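Local atomic coordinates of Alpha/beta hydrolase family protein (Bacillus anthracis, PDB entry 3OOS), a protein that probably acts as a hydrolase, as expected of a member of the alpha/beta-hydrolase fold family. Residues V121-A126 against F239-I243; S224-C228 against F270-V274. Where two conformers were deposited one is given. Residues are numbered along the deposited sequence.

Contact 1: V121-A126 against F239-I243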
ATOM      1  N   VAL A 121       0.711  -8.627  -1.611  1.00  8.70           N
ATOM      2  CA  VAL A 121       1.664  -7.823  -0.846  1.00  8.67           C
ATOM      3  C   VAL A 121       2.818  -7.379  -1.736  1.00  8.46           C
ATOM      4  O   VAL A 121       3.658  -8.189  -2.131  1.00  8.68           O
ATOM      5  CB  VAL A 121       2.229  -8.621   0.365  1.00  8.60           C
ATOM      6  CG1 VAL A 121       3.106  -7.729   1.240  1.00  8.91           C
ATOM      7  CG2 VAL A 121       1.100  -9.243   1.196  1.00  9.35           C
ATOM      8  N   GLY A 122       2.859  -6.086  -2.046  1.00  8.08           N
ATOM      9  CA  GLY A 122       3.885  -5.546  -2.936  1.00  8.35           C
ATOM     10  C   GLY A 122       4.900  -4.660  -2.250  1.00  8.19           C
ATOM     11  O   GLY A 122       4.545  -3.861  -1.381  1.00  8.65           O
ATOM     12  N   GLY A 123       6.168  -4.818  -2.634  1.00  8.19           N
ATOM     13  CA  GLY A 123       7.253  -3.942  -2.181  1.00  8.05           C
ATOM     14  C   GLY A 123       7.284  -3.659  -0.690  1.00  7.91           C
ATOM     15  O   GLY A 123       7.530  -2.526  -0.272  1.00  7.96           O
ATOM     16  N   ALA A 124       7.043  -4.687   0.118  1.00  7.80           N
ATOM     17  CA  ALA A 124       6.929  -4.495   1.561  1.00  7.83           C
ATOM     18  C   ALA A 124       8.049  -5.181   2.336  1.00  8.12           C
ATOM     19  O   ALA A 124       9.051  -5.618   1.763  1.00  8.71           O
ATOM     20  CB  ALA A 124       5.553  -4.957   2.051  1.00  7.81           C
ATOM     21  N   ALA A 125       7.881  -5.245   3.652  1.00  8.09           N
ATOM     22  CA  ALA A 125       8.842  -5.899   4.527  1.00  8.34           C
ATOM     23  C   ALA A 125       8.089  -6.437   5.727  1.00  8.65           C
ATOM     24  O   ALA A 125       7.039  -5.905   6.091  1.00  8.90           O
ATOM     25  CB  ALA A 125       9.920  -4.919   4.966  1.00  8.29           C
ATOM     26  N   ALA A 126       8.626  -7.492   6.331  1.00  9.01           N
ATOM     27  CA  ALA A 126       8.008  -8.130   7.494  1.00  9.29           C
ATOM     28  C   ALA A 126       8.430  -7.484   8.820  1.00  9.68           C
ATOM     29  O   ALA A 126       7.922  -7.849   9.883  1.00  9.82           O
ATOM     30  CB  ALA A 126       8.323  -9.626   7.500  1.00  9.60           C
ATOM     31  N   PHE A 239      13.566  -8.249   1.041  1.00 10.07           N
ATOM     32  CA  PHE A 239      12.523  -8.221   2.064  1.00  9.84           C
ATOM     33  C   PHE A 239      11.219  -8.861   1.595  1.00  9.88           C
ATOM     34  O   PHE A 239      10.490  -9.444   2.403  1.00  9.83           O
ATOM     35  CB  PHE A 239      12.345  -6.805   2.621  1.00  9.74           C
ATOM     36  CG  PHE A 239      13.536  -6.346   3.397  1.00  9.56           C
ATOM     37  CD1 PHE A 239      13.688  -6.715   4.732  1.00 10.12           C
ATOM     38  CD2 PHE A 239      14.546  -5.611   2.784  1.00  9.70           C
ATOM     39  CE1 PHE A 239      14.814  -6.332   5.454  1.00 10.46           C
ATOM     40  CE2 PHE A 239      15.674  -5.226   3.499  1.00 10.56           C
ATOM     41  CZ  PHE A 239      15.807  -5.587   4.838  1.00 10.78           C
ATOM     42  N   SER A 240      10.953  -8.790   0.291  1.00  9.64           N
ATOM     43  CA  SER A 240       9.844  -9.544  -0.296  1.00  9.74           C
ATOM     44  C   SER A 240      10.181 -11.032  -0.333  1.00  9.89           C
ATOM     45  O   SER A 240       9.307 -11.872  -0.119  1.00 10.02           O
ATOM     46  CB  SER A 240       9.491  -9.024  -1.689  1.00  9.37           C
ATOM     47  OG  SER A 240       8.818  -7.771  -1.607  1.00  9.46           O
ATOM     48  N   CYS A 241      11.452 -11.352  -0.585  1.00 10.20           N
ATOM     49  CA  CYS A 241      11.908 -12.743  -0.518  1.00 10.61           C
ATOM     50  C   CYS A 241      11.672 -13.324   0.873  1.00 10.53           C
ATOM     51  O   CYS A 241      11.198 -14.459   1.008  1.00 10.48           O
ATOM     52  CB  CYS A 241      13.384 -12.858  -0.888  1.00 11.04           C
ATOM     53  SG  CYS A 241      13.715 -12.501  -2.607  1.00 12.00           S
ATOM     54  N   GLU A 242      11.988 -12.535   1.902  1.00 10.15           N
ATOM     55  CA  GLU A 242      11.783 -12.967   3.280  1.00 10.25           C
ATOM     56  C   GLU A 242      10.308 -13.239   3.564  1.00  9.93           C
ATOM     57  O   GLU A 242       9.966 -14.286   4.111  1.00 10.00           O
ATOM     58  CB  GLU A 242      12.327 -11.938   4.276  1.00 10.25           C
ATOM     59  CG  GLU A 242      12.028 -12.309   5.728  1.00 11.33           C
ATOM     60  CD  GLU A 242      12.649 -11.364   6.733  1.00 12.56           C
ATOM     61  OE1 GLU A 242      12.450 -10.140   6.611  1.00 12.96           O
ATOM     62  OE2 GLU A 242      13.327 -11.856   7.658  1.00 14.62           O
ATOM     63  N   ILE A 243       9.442 -12.295   3.194  1.00  9.61           N
ATOM     64  CA  ILE A 243       7.999 -12.465   3.379  1.00  9.50           C
ATOM     65  C   ILE A 243       7.501 -13.765   2.742  1.00  9.70           C
ATOM     66  O   ILE A 243       6.814 -14.558   3.393  1.00  9.67           O
ATOM     67  CB  ILE A 243       7.197 -11.265   2.817  1.00  9.40           C
ATOM     68  CG1 ILE A 243       7.459 -10.002   3.647  1.00  9.37           C
ATOM     69  CG2 ILE A 243       5.704 -11.580   2.801  1.00  9.40           C
ATOM     70  CD1 ILE A 243       7.046  -8.706   2.943  1.00  9.72           C
TER
HETATM   71  O   HOH W   1       6.232  -7.457  -0.620  1.00  9.74           O
HETATM   72  O   HOH W   2      10.176  -5.669  -0.762  1.00 10.38           O
HETATM   73  O   HOH W   3      10.705  -8.749   5.063  1.00  9.42           O

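Contact 2: S224-C228 against F270-V274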
ATOM      1  N   SER A 224      -1.044 -16.220  -0.275  1.00 10.44           N
ATOM      2  CA  SER A 224      -0.334 -14.957  -0.153  1.00 10.34           C
ATOM      3  C   SER A 224       0.495 -14.716  -1.399  1.00 10.37           C
ATOM      4  O   SER A 224       1.411 -15.480  -1.706  1.00 11.30           O
ATOM      5  CB  SER A 224       0.547 -14.973   1.097  1.00 10.09           C
ATOM      6  OG  SER A 224      -0.256 -15.182   2.245  1.00 10.14           O
ATOM      7  N   PHE A 225       0.156 -13.656  -2.126  1.00  9.93           N
ATOM      8  CA  PHE A 225       0.806 -13.364  -3.393  1.00  9.89           C
ATOM      9  C   PHE A 225       1.727 -12.166  -3.223  1.00  9.74           C
ATOM     10  O   PHE A 225       1.277 -11.020  -3.174  1.00  9.75           O
ATOM     11  CB  PHE A 225      -0.245 -13.147  -4.493  1.00  9.98           C
ATOM     12  CG  PHE A 225      -1.170 -14.323  -4.679  1.00 10.56           C
ATOM     13  CD1 PHE A 225      -0.827 -15.369  -5.532  1.00 11.47           C
ATOM     14  CD2 PHE A 225      -2.379 -14.391  -3.991  1.00 10.87           C
ATOM     15  CE1 PHE A 225      -1.679 -16.468  -5.697  1.00 12.20           C
ATOM     16  CE2 PHE A 225      -3.238 -15.480  -4.153  1.00 11.45           C
ATOM     17  CZ  PHE A 225      -2.887 -16.520  -5.006  1.00 11.83           C
ATOM     18  N   ILE A 226       3.018 -12.460  -3.099  1.00  9.62           N
ATOM     19  CA  ILE A 226       4.036 -11.448  -2.820  1.00  9.34           C
ATOM     20  C   ILE A 226       4.694 -11.036  -4.131  1.00  9.34           C
ATOM     21  O   ILE A 226       4.950 -11.874  -4.985  1.00  9.48           O
ATOM     22  CB  ILE A 226       5.123 -11.993  -1.837  1.00  9.52           C
ATOM     23  CG1 ILE A 226       4.507 -12.843  -0.707  1.00  9.21           C
ATOM     24  CG2 ILE A 226       6.003 -10.866  -1.294  1.00  9.15           C
ATOM     25  CD1 ILE A 226       3.398 -12.158   0.113  1.00  9.33           C
ATOM     26  N   TYR A 227       4.955  -9.743  -4.301  1.00  9.19           N
ATOM     27  CA  TYR A 227       5.661  -9.272  -5.495  1.00  9.28           C
ATOM     28  C   TYR A 227       6.531  -8.072  -5.146  1.00  9.35           C
ATOM     29  O   TYR A 227       6.311  -7.410  -4.128  1.00  9.35           O
ATOM     30  CB  TYR A 227       4.681  -8.923  -6.637  1.00  9.37           C
ATOM     31  CG  TYR A 227       3.950  -7.614  -6.419  1.00  9.42           C
ATOM     32  CD1 TYR A 227       4.534  -6.399  -6.785  1.00  9.76           C
ATOM     33  CD2 TYR A 227       2.684  -7.589  -5.831  1.00  9.66           C
ATOM     34  CE1 TYR A 227       3.881  -5.194  -6.569  1.00  9.93           C
ATOM     35  CE2 TYR A 227       2.017  -6.386  -5.619  1.00  9.94           C
ATOM     36  CZ  TYR A 227       2.624  -5.194  -5.988  1.00  9.70           C
ATOM     37  OH  TYR A 227       1.983  -3.997  -5.769  1.00 10.56           O
ATOM     38  N   CYS A 228       7.507  -7.788  -6.002  1.00  9.55           N
ATOM     39  CA  CYS A 228       8.387  -6.644  -5.811  1.00  9.79           C
ATOM     40  C   CYS A 228       9.145  -6.354  -7.093  1.00 10.16           C
ATOM     41  O   CYS A 228       9.484  -7.272  -7.845  1.00 10.21           O
ATOM     42  CB  CYS A 228       9.388  -6.925  -4.685  1.00  9.95           C
ATOM     43  SG  CYS A 228      10.289  -5.479  -4.074  1.00 10.48           S
ATOM     44  N   PHE A 270       2.029  -7.267 -14.882  1.00 13.17           N
ATOM     45  CA  PHE A 270       1.207  -7.066 -13.690  1.00 12.65           C
ATOM     46  C   PHE A 270      -0.222  -7.572 -13.896  1.00 12.95           C
ATOM     47  O   PHE A 270      -0.822  -8.132 -12.978  1.00 12.55           O
ATOM     48  CB  PHE A 270       1.206  -5.611 -13.205  1.00 12.20           C
ATOM     49  CG  PHE A 270       0.726  -5.462 -11.789  1.00 11.25           C
ATOM     50  CD1 PHE A 270       1.602  -5.659 -10.724  1.00 10.56           C
ATOM     51  CD2 PHE A 270      -0.607  -5.163 -11.515  1.00 10.23           C
ATOM     52  CE1 PHE A 270       1.163  -5.547  -9.409  1.00 10.05           C
ATOM     53  CE2 PHE A 270      -1.056  -5.053 -10.201  1.00 10.45           C
ATOM     54  CZ  PHE A 270      -0.169  -5.239  -9.148  1.00  9.95           C
ATOM     55  N   ASN A 271      -0.757  -7.380 -15.102  1.00 13.35           N
ATOM     56  CA  ASN A 271      -2.065  -7.929 -15.455  1.00 14.17           C
ATOM     57  C   ASN A 271      -2.084  -9.450 -15.355  1.00 14.50           C
ATOM     58  O   ASN A 271      -3.049 -10.029 -14.851  1.00 14.63           O
ATOM     59  CB  ASN A 271      -2.501  -7.474 -16.851  1.00 14.40           C
ATOM     60  CG  ASN A 271      -3.012  -6.044 -16.867  1.00 15.11           C
ATOM     61  OD1 ASN A 271      -3.484  -5.524 -15.853  1.00 16.27           O
ATOM     62  ND2 ASN A 271      -2.928  -5.398 -18.029  1.00 16.71           N
ATOM     63  N   GLN A 272      -1.008 -10.089 -15.818  1.00 14.79           N
ATOM     64  CA  GLN A 272      -0.859 -11.539 -15.705  0.50 14.97           C
ATOM     65  C   GLN A 272      -0.800 -11.950 -14.235  1.00 14.83           C
ATOM     66  O   GLN A 272      -1.406 -12.946 -13.831  1.00 14.85           O
ATOM     67  CB  GLN A 272       0.388 -12.019 -16.453  0.50 15.19           C
ATOM     68  CG  GLN A 272       0.523 -13.538 -16.528  0.50 15.76           C
ATOM     69  CD  GLN A 272      -0.722 -14.205 -17.080  0.50 16.52           C
ATOM     70  OE1 GLN A 272      -1.254 -13.797 -18.112  0.50 17.46           O
ATOM     71  NE2 GLN A 272      -1.197 -15.236 -16.390  0.50 16.66           N
ATOM     72  N   PHE A 273      -0.070 -11.168 -13.436  1.00 14.35           N
ATOM     73  CA  PHE A 273       0.016 -11.398 -11.997  1.00 13.95           C
ATOM     74  C   PHE A 273      -1.373 -11.361 -11.346  1.00 13.86           C
ATOM     75  O   PHE A 273      -1.711 -12.243 -10.558  1.00 13.69           O
ATOM     76  CB  PHE A 273       0.959 -10.387 -11.330  1.00 13.75           C
ATOM     77  CG  PHE A 273       0.894 -10.396  -9.825  1.00 13.21           C
ATOM     78  CD1 PHE A 273       1.521 -11.401  -9.088  1.00 13.55           C
ATOM     79  CD2 PHE A 273       0.196  -9.400  -9.142  1.00 12.72           C
ATOM     80  CE1 PHE A 273       1.456 -11.412  -7.689  1.00 13.10           C
ATOM     81  CE2 PHE A 273       0.125  -9.405  -7.753  1.00 12.73           C
ATOM     82  CZ  PHE A 273       0.759 -10.412  -7.023  1.00 12.74           C
ATOM     83  N   VAL A 274      -2.170 -10.347 -11.685  1.00 13.89           N
ATOM     84  CA  VAL A 274      -3.536 -10.223 -11.156  1.00 14.14           C
ATOM     85  C   VAL A 274      -4.359 -11.473 -11.483  1.00 14.66           C
ATOM     86  O   VAL A 274      -4.990 -12.065 -10.604  1.00 14.38           O
ATOM     87  CB  VAL A 274      -4.254  -8.950 -11.685  1.00 14.10           C
ATOM     88  CG1 VAL A 274      -5.724  -8.939 -11.274  1.00 14.48           C
ATOM     89  CG2 VAL A 274      -3.553  -7.688 -11.179  1.00 14.17           C
TER

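Contact 1: V121-A126 against F239-I243
In this alpha/beta-hydrolase fold the C-terminal end of strand 116-122 runs into a loop, 123-126, that lies against helix 237-246, the helix following the next strand of the central sheet. Gly123, with phi/psi of 47/42°, turns the chain out of the strand, and the three alanines after it pass close to the helix; the CA atoms of Ala125 and Phe239 are 5.0 Å apart. Ile243 is the main apolar side chain of the contact. Its m,t rotamer sends CD1 against the loop backbone, 3.6 Å from Ala125 N and 4.1 Å from Ala124 CB, while its CG1 lies 4.0 Å from Ala126 CB. Val121, in the t rotamer, reaches the same methyl more loosely, CG1 to Ile243 CD1 being 4.4 Å. Phe239 touches the loop through its CB, 3.9 Å from Ala125 CB; its m rotamer then carries the ring away, to meet His133. The small alanine side chains let the backbone come this near, and water mediates the polar contacts. The m rotamer of Ser240 places OG beside two waters, one also bound by Ala124 N, the other within hydrogen-bonding distance of Ala124 O. Glu242 extends through two trans torsions to a third water, which accepts from Ala126 N at 2.7 Å and donates to Phe239 O at 2.8 Å and Glu242 OE1 at 2.7 Å.

Contact 2: S224-C228 against F270-V274
Strand 224-228 and helix 270-274 run nearly antiparallel, at 169° between their N-to-C directions, with their axes 11.2 Å apart at closest approach. The nearest CA atoms, those of Phe225 and Phe273, are still 8.9 Å apart, so large side chains bridge the gap in this helix-on-sheet packing of the alpha/beta-hydrolase fold. Strand alternation turns the CA-to-CB bonds of Phe225 and Tyr227 toward the helix and that of Ile226 away, to the face covered by helix 237-246. Phe270 and Phe273, one helical turn apart, both meet Tyr227. The edge of Phe270 meets the face of the tyrosine ring in a T-shaped stack, with centroids 5.3 Å apart and planes at 81°; Tyr227 in turn presents its own edge to the face of Phe273 in an offset edge-to-face pair, at 5.2 Å and 65°. Phe273 CZ also lies 3.9 Å from Phe225 CB, although the Phe225 ring itself leads away. Strand and helix are thus joined by apolar, mainly aromatic packing, so the contact rests on shape fit and burial, while the cluster's one polar group, Tyr227 OH, is satisfied by a hydrogen bond with ND1 of His98, between Gly97 and Ser99 of the probable nucleophile elbow.

Overall arrangement
The two contacts lie on opposite faces of the mixed central sheet, their centres about 12 Å apart. Strands 116-122 and 224-229 are parallel neighbours in it: Val121 N to Phe225 O at 2.9 Å and Val121 O to Tyr227 N at 3.0 Å are probable hydrogen bonds joining contact 1 to contact 2. Helix 237-246 packs on one face and helix 267-276 on the other, each covering part of it, in the layered architecture of an alpha/beta hydrolase. Along the chain the segments alternate, 121-126, 224-228, 239-243 and 270-274, so the two contacts cross in sequence. Together they pack both sides of the sheet close to the probable nucleophile elbow, where Gly122 is hydrogen-bonded through its backbone to Gly97 and Ser99.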